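PDB 6KNY: protein Amuc_1100 from Akkermansia muciniphila, which is of unknown function but is a membrane protein of a mucin-degrading gut bacterium, crystallised as a monomer without its transmembrane region. Local coordinates for residues L94-D97 against T98-W101; F73-E76 against L77-R81. All coordinates share one frame; numbering follows the deposited sequence.

Interaction 1 of 2, residues L94-D97 against T98-W101; sequences LITD and TSSW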
ATOM      1  N   LEU A  94      -6.357   5.910 -15.710  1.00 30.43           N
ATOM      2  CA  LEU A  94      -7.589   6.197 -14.993  1.00 32.42           C
ATOM      3  C   LEU A  94      -7.460   5.722 -13.553  1.00 38.65           C
ATOM      4  O   LEU A  94      -6.830   4.696 -13.280  1.00 39.48           O
ATOM      5  CB  LEU A  94      -8.777   5.500 -15.655  1.00 38.98           C
ATOM      6  CG  LEU A  94      -9.053   5.846 -17.115  1.00 49.25           C
ATOM      7  CD1 LEU A  94      -9.972   4.794 -17.753  1.00 48.99           C
ATOM      8  CD2 LEU A  94      -9.643   7.251 -17.236  1.00 48.52           C
ATOM      9  N   ILE A  95      -8.072   6.467 -12.635  1.00 40.53           N
ATOM     10  CA  ILE A  95      -8.059   6.106 -11.223  1.00 37.88           C
ATOM     11  C   ILE A  95      -9.387   6.525 -10.619  1.00 38.15           C
ATOM     12  O   ILE A  95      -9.816   7.670 -10.786  1.00 37.29           O
ATOM     13  CB  ILE A  95      -6.869   6.737 -10.462  1.00 39.27           C
ATOM     14  CG1 ILE A  95      -6.902   6.339  -8.985  1.00 39.31           C
ATOM     15  CG2 ILE A  95      -6.819   8.275 -10.610  1.00 39.40           C
ATOM     16  CD1 ILE A  95      -5.565   6.521  -8.319  1.00 41.72           C
ATOM     17  N   THR A  96     -10.057   5.587  -9.946  1.00 42.08           N
ATOM     18  CA  THR A  96     -11.337   5.936  -9.347  1.00 41.23           C
ATOM     19  C   THR A  96     -11.111   6.784  -8.108  1.00 41.50           C
ATOM     20  O   THR A  96     -10.042   6.752  -7.478  1.00 32.90           O
ATOM     21  CB  THR A  96     -12.149   4.696  -8.959  1.00 45.53           C
ATOM     22  OG1 THR A  96     -11.517   4.011  -7.870  1.00 43.80           O
ATOM     23  CG2 THR A  96     -12.304   3.730 -10.144  1.00 51.51           C
ATOM     24  N   ASP A  97     -12.154   7.533  -7.754  1.00 43.72           N
ATOM     25  CA  ASP A  97     -12.102   8.330  -6.542  1.00 46.75           C
ATOM     26  C   ASP A  97     -11.712   7.470  -5.356  1.00 47.89           C
ATOM     27  O   ASP A  97     -10.886   7.877  -4.531  1.00 54.73           O
ATOM     28  CB  ASP A  97     -13.443   9.008  -6.287  1.00 52.43           C
ATOM     29  CG  ASP A  97     -13.341  10.089  -5.236  1.00 48.24           C
ATOM     30  OD1 ASP A  97     -12.312  10.793  -5.223  1.00 48.37           O
ATOM     31  OD2 ASP A  97     -14.272  10.231  -4.428  1.00 54.51           O
ATOM     32  N   THR A  98     -12.266   6.253  -5.274  1.00 40.78           N
ATOM     33  CA  THR A  98     -11.988   5.404  -4.122  1.00 44.50           C
ATOM     34  C   THR A  98     -10.521   4.986  -4.087  1.00 44.99           C
ATOM     35  O   THR A  98      -9.859   5.147  -3.055  1.00 51.20           O
ATOM     36  CB  THR A  98     -12.908   4.184  -4.104  1.00 50.20           C
ATOM     37  OG1 THR A  98     -12.748   3.426  -5.316  1.00 47.95           O
ATOM     38  CG2 THR A  98     -14.364   4.618  -3.917  1.00 55.38           C
ATOM     39  N   SER A  99      -9.984   4.468  -5.212  1.00 35.33           N
ATOM     40  CA  SER A  99      -8.554   4.142  -5.284  1.00 34.44           C
ATOM     41  C   SER A  99      -7.671   5.302  -4.836  1.00 31.79           C
ATOM     42  O   SER A  99      -6.635   5.096  -4.172  1.00 28.86           O
ATOM     43  CB  SER A  99      -8.151   3.754  -6.703  1.00 35.94           C
ATOM     44  OG  SER A  99      -8.548   2.441  -6.996  1.00 43.04           O
ATOM     45  N   SER A 100      -8.041   6.529  -5.222  1.00 27.44           N
ATOM     46  CA  SER A 100      -7.121   7.645  -5.017  1.00 29.54           C
ATOM     47  C   SER A 100      -6.921   7.928  -3.542  1.00 26.76           C
ATOM     48  O   SER A 100      -5.940   8.575  -3.185  1.00 27.00           O
ATOM     49  CB  SER A 100      -7.619   8.913  -5.717  1.00 31.44           C
ATOM     50  OG  SER A 100      -8.836   9.370  -5.138  1.00 30.71           O
ATOM     51  N   TRP A 101      -7.796   7.418  -2.680  1.00 26.81           N
ATOM     52  CA  TRP A 101      -7.645   7.612  -1.247  1.00 27.82           C
ATOM     53  C   TRP A 101      -6.739   6.578  -0.592  1.00 27.88           C
ATOM     54  O   TRP A 101      -6.583   6.607   0.633  1.00 24.75           O
ATOM     55  CB  TRP A 101      -9.010   7.600  -0.570  1.00 30.84           C
ATOM     56  CG  TRP A 101      -9.727   8.891  -0.731  1.00 37.28           C
ATOM     57  CD1 TRP A 101     -10.759   9.164  -1.596  1.00 35.78           C
ATOM     58  CD2 TRP A 101      -9.471  10.109  -0.015  1.00 34.60           C
ATOM     59  NE1 TRP A 101     -11.156  10.471  -1.456  1.00 35.68           N
ATOM     60  CE2 TRP A 101     -10.383  11.076  -0.498  1.00 35.78           C
ATOM     61  CE3 TRP A 101      -8.555  10.476   0.978  1.00 34.46           C
ATOM     62  CZ2 TRP A 101     -10.406  12.388  -0.018  1.00 33.87           C
ATOM     63  CZ3 TRP A 101      -8.581  11.782   1.458  1.00 39.55           C
ATOM     64  CH2 TRP A 101      -9.495  12.723   0.955  1.00 34.38           C
TER
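S100 OG donates a short hydrogen bond of 2.6 Å to D97 O, and S100 N a 3.0 Å bond to T96 O, tying a single helical turn directly behind the edge strand 94-95 of a mixed five-stranded sheet. The hydroxyl comes in tilted 28° from the carbonyl plane of D97; chi1 of 65° sets OG between the backbone N and carbonyl carbon of S100, where it can reach back over the turn. S100 N also makes a weak bond to D97 O. At the head of the turn T96 OG1 and T98 OG1 share a hydrogen bond of 2.9 Å, the two side chains meeting obliquely through their hydroxyls. The carboxylate of D97 lies alongside the W101 indole, the planes 71° apart, but its OD1 is engaged by R81 in a salt bridge. R81 also bonds S100 OG and makes a cation-pi contact with W101. On the apolar side I95 leans over the turn, with CG1 3.7 Å from S99 CB; L84 and C88 of helix 70-91 pack on this same isoleucine. With CG1 anti to the backbone N and the chain extended, I95 CD1 ends 3.8 Å from S100 CA.

Interaction 2 of 2, residues F73-E76 against L77-R81; sequences FQNE and LKTFR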
ATOM      1  N   PHE A  73      -1.302  13.149   9.913  1.00 34.61           N
ATOM      2  CA  PHE A  73      -1.656  12.013   9.068  1.00 32.56           C
ATOM      3  C   PHE A  73      -2.594  12.443   7.948  1.00 30.08           C
ATOM      4  O   PHE A  73      -2.345  12.172   6.765  1.00 29.27           O
ATOM      5  CB  PHE A  73      -2.309  10.903   9.885  1.00 31.13           C
ATOM      6  CG  PHE A  73      -2.917   9.821   9.025  1.00 31.61           C
ATOM      7  CD1 PHE A  73      -2.113   8.830   8.465  1.00 33.19           C
ATOM      8  CD2 PHE A  73      -4.272   9.826   8.727  1.00 30.51           C
ATOM      9  CE1 PHE A  73      -2.667   7.840   7.654  1.00 32.03           C
ATOM     10  CE2 PHE A  73      -4.825   8.836   7.918  1.00 34.23           C
ATOM     11  CZ  PHE A  73      -4.017   7.845   7.385  1.00 32.66           C
ATOM     12  N   GLN A  74      -3.690  13.112   8.312  1.00 30.15           N
ATOM     13  CA  GLN A  74      -4.693  13.522   7.332  1.00 34.27           C
ATOM     14  C   GLN A  74      -4.094  14.434   6.273  1.00 34.46           C
ATOM     15  O   GLN A  74      -4.415  14.325   5.083  1.00 34.03           O
ATOM     16  CB  GLN A  74      -5.834  14.212   8.062  1.00 37.30           C
ATOM     17  CG  GLN A  74      -7.119  14.278   7.321  1.00 42.14           C
ATOM     18  CD  GLN A  74      -8.252  14.689   8.228  1.00 45.68           C
ATOM     19  OE1 GLN A  74      -8.063  15.495   9.140  1.00 55.19           O
ATOM     20  NE2 GLN A  74      -9.427  14.113   8.010  1.00 39.57           N
ATOM     21  N   ASN A  75      -3.200  15.328   6.691  1.00 37.98           N
ATOM     22  CA  ASN A  75      -2.550  16.225   5.746  1.00 40.80           C
ATOM     23  C   ASN A  75      -1.605  15.449   4.831  1.00 35.74           C
ATOM     24  O   ASN A  75      -1.512  15.734   3.632  1.00 36.16           O
ATOM     25  CB  ASN A  75      -1.835  17.332   6.531  1.00 46.58           C
ATOM     26  CG  ASN A  75      -0.682  17.953   5.771  1.00 53.68           C
ATOM     27  OD1 ASN A  75      -0.888  18.754   4.858  1.00 68.80           O
ATOM     28  ND2 ASN A  75       0.538  17.608   6.161  1.00 63.95           N
ATOM     29  N   GLU A  76      -0.925  14.431   5.364  1.00 34.56           N
ATOM     30  CA  GLU A  76      -0.093  13.575   4.518  1.00 35.72           C
ATOM     31  C   GLU A  76      -0.951  12.763   3.547  1.00 31.01           C
ATOM     32  O   GLU A  76      -0.595  12.596   2.373  1.00 27.42           O
ATOM     33  CB  GLU A  76       0.764  12.650   5.385  1.00 40.38           C
ATOM     34  CG  GLU A  76       1.783  11.839   4.594  1.00 45.58           C
ATOM     35  CD  GLU A  76       2.602  10.906   5.480  1.00 53.70           C
ATOM     36  OE1 GLU A  76       2.062  10.402   6.493  1.00 62.58           O
ATOM     37  OE2 GLU A  76       3.793  10.690   5.171  1.00 63.19           O
ATOM     38  N   LEU A  77      -2.091  12.257   4.024  1.00 30.31           N
ATOM     39  CA  LEU A  77      -2.998  11.502   3.160  1.00 29.52           C
ATOM     40  C   LEU A  77      -3.476  12.336   1.967  1.00 31.40           C
ATOM     41  O   LEU A  77      -3.462  11.875   0.817  1.00 30.55           O
ATOM     42  CB  LEU A  77      -4.190  11.006   3.980  1.00 27.01           C
ATOM     43  CG  LEU A  77      -5.371  10.394   3.209  1.00 28.32           C
ATOM     44  CD1 LEU A  77      -4.942   9.148   2.390  1.00 28.30           C
ATOM     45  CD2 LEU A  77      -6.551  10.088   4.131  1.00 26.79           C
ATOM     46  N   LYS A  78      -3.914  13.559   2.251  1.00 37.01           N
ATOM     47  CA  LYS A  78      -4.407  14.458   1.215  1.00 36.80           C
ATOM     48  C   LYS A  78      -3.317  14.774   0.200  1.00 37.13           C
ATOM     49  O   LYS A  78      -3.557  14.768  -1.007  1.00 39.47           O
ATOM     50  CB  LYS A  78      -4.938  15.752   1.837  1.00 39.32           C
ATOM     51  CG  LYS A  78      -6.443  15.766   2.048  1.00 40.27           C
ATOM     52  CD  LYS A  78      -6.818  16.557   3.291  1.00 44.24           C
ATOM     53  CE  LYS A  78      -8.205  16.182   3.787  1.00 46.71           C
ATOM     54  NZ  LYS A  78      -9.250  17.105   3.266  1.00 55.37           N
ATOM     55  N   THR A  79      -2.118  15.050   0.699  1.00 33.62           N
ATOM     56  CA  THR A  79      -0.982  15.370  -0.166  1.00 37.13           C
ATOM     57  C   THR A  79      -0.654  14.200  -1.083  1.00 35.49           C
ATOM     58  O   THR A  79      -0.485  14.368  -2.297  1.00 31.20           O
ATOM     59  CB  THR A  79       0.241  15.732   0.677  1.00 37.20           C
ATOM     60  OG1 THR A  79      -0.052  16.878   1.486  1.00 37.23           O
ATOM     61  CG2 THR A  79       1.458  16.005  -0.214  1.00 34.21           C
ATOM     62  N   PHE A  80      -0.554  12.999  -0.508  1.00 38.04           N
ATOM     63  CA  PHE A  80      -0.273  11.804  -1.301  1.00 34.50           C
ATOM     64  C   PHE A  80      -1.351  11.587  -2.350  1.00 37.07           C
ATOM     65  O   PHE A  80      -1.056  11.241  -3.500  1.00 37.65           O
ATOM     66  CB  PHE A  80      -0.169  10.578  -0.390  1.00 38.16           C
ATOM     67  CG  PHE A  80       1.138  10.485   0.369  1.00 37.57           C
ATOM     68  CD1 PHE A  80       2.213  11.294   0.026  1.00 36.54           C
ATOM     69  CD2 PHE A  80       1.290   9.578   1.411  1.00 36.87           C
ATOM     70  CE1 PHE A  80       3.416  11.208   0.718  1.00 36.31           C
ATOM     71  CE2 PHE A  80       2.502   9.484   2.105  1.00 39.64           C
ATOM     72  CZ  PHE A  80       3.559  10.296   1.757  1.00 37.92           C
ATOM     73  N   ARG A  81      -2.611  11.792  -1.968  1.00 31.58           N
ATOM     74  CA  ARG A  81      -3.715  11.579  -2.901  1.00 32.96           C
ATOM     75  C   ARG A  81      -3.626  12.546  -4.072  1.00 34.27           C
ATOM     76  O   ARG A  81      -3.746  12.149  -5.239  1.00 30.83           O
ATOM     77  CB  ARG A  81      -5.058  11.723  -2.180  1.00 29.74           C
ATOM     78  CG  ARG A  81      -6.251  11.855  -3.143  1.00 29.99           C
ATOM     79  CD  ARG A  81      -7.565  11.544  -2.471  1.00 31.77           C
ATOM     80  NE  ARG A  81      -8.693  11.675  -3.390  1.00 40.52           N
ATOM     81  CZ  ARG A  81      -9.258  12.832  -3.728  1.00 40.92           C
ATOM     82  NH1 ARG A  81      -8.798  13.968  -3.224  1.00 38.83           N
ATOM     83  NH2 ARG A  81     -10.283  12.851  -4.577  1.00 39.33           N
TER
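F73-E76 and L77-R81 are successive turns of helix 70-91, and their contact is the i to i+4 pairing of an alpha-helix, set where one flank of the helix packs against helix 117-134. Regular backbone bonds carry it, among them L77 N to F73 O at 2.8 Å and F80 N to E76 O at 2.9 Å. N75 O accepts twice from T79, from N and, at 2.8 Å, from OG1, the two donors approaching from opposite faces of the carbonyl plane. Among the side chains the main meeting is a CH-pi contact: E76 CG lies 3.9 Å from the centroid of the F80 ring, over one face and offset toward the rim. E76 runs extended, CG anti to the backbone N (chi1 -173°), which carries its carboxylate past the ring, OE2 3.4 Å from F80 CZ, to a salt bridge with K125. F80 also touches K125 and N128. Replacing F80 with an alanine is likely to leave E76 CG without the ring face it rests on and the carboxylate freer to swing away from K125. F73 CE2 meets L77 CD2 at 4.3 Å, beside F104, and Q74 CG lies alongside K78 CE, while Q74 NE2 bonds the carbonyls of T109 and Y107. E76 thus packs its aliphatic CG on the ring and sends its charge to helix 117-134, K125 probably favouring the ionised carboxylate.

Interaction 2 precedes interaction 1 in the chain, and their centres lie about 14 Å apart, yet they touch through R81, the last residue of the helical segment. Its NH2 forms a salt bridge with D97 OD1 at 3.0 Å, and its NE a probable hydrogen bond of 2.9 Å with S100 OG. W101 NE1 packs 3.4 Å from R81 NE, and W101 O lies 3.5 Å from L77 CD1, extending the junction one turn back along helix 70-91. One side chain of interaction 2 thus fastens the short turn of interaction 1 to the long helix, while E76 and F80 face helix 117-134.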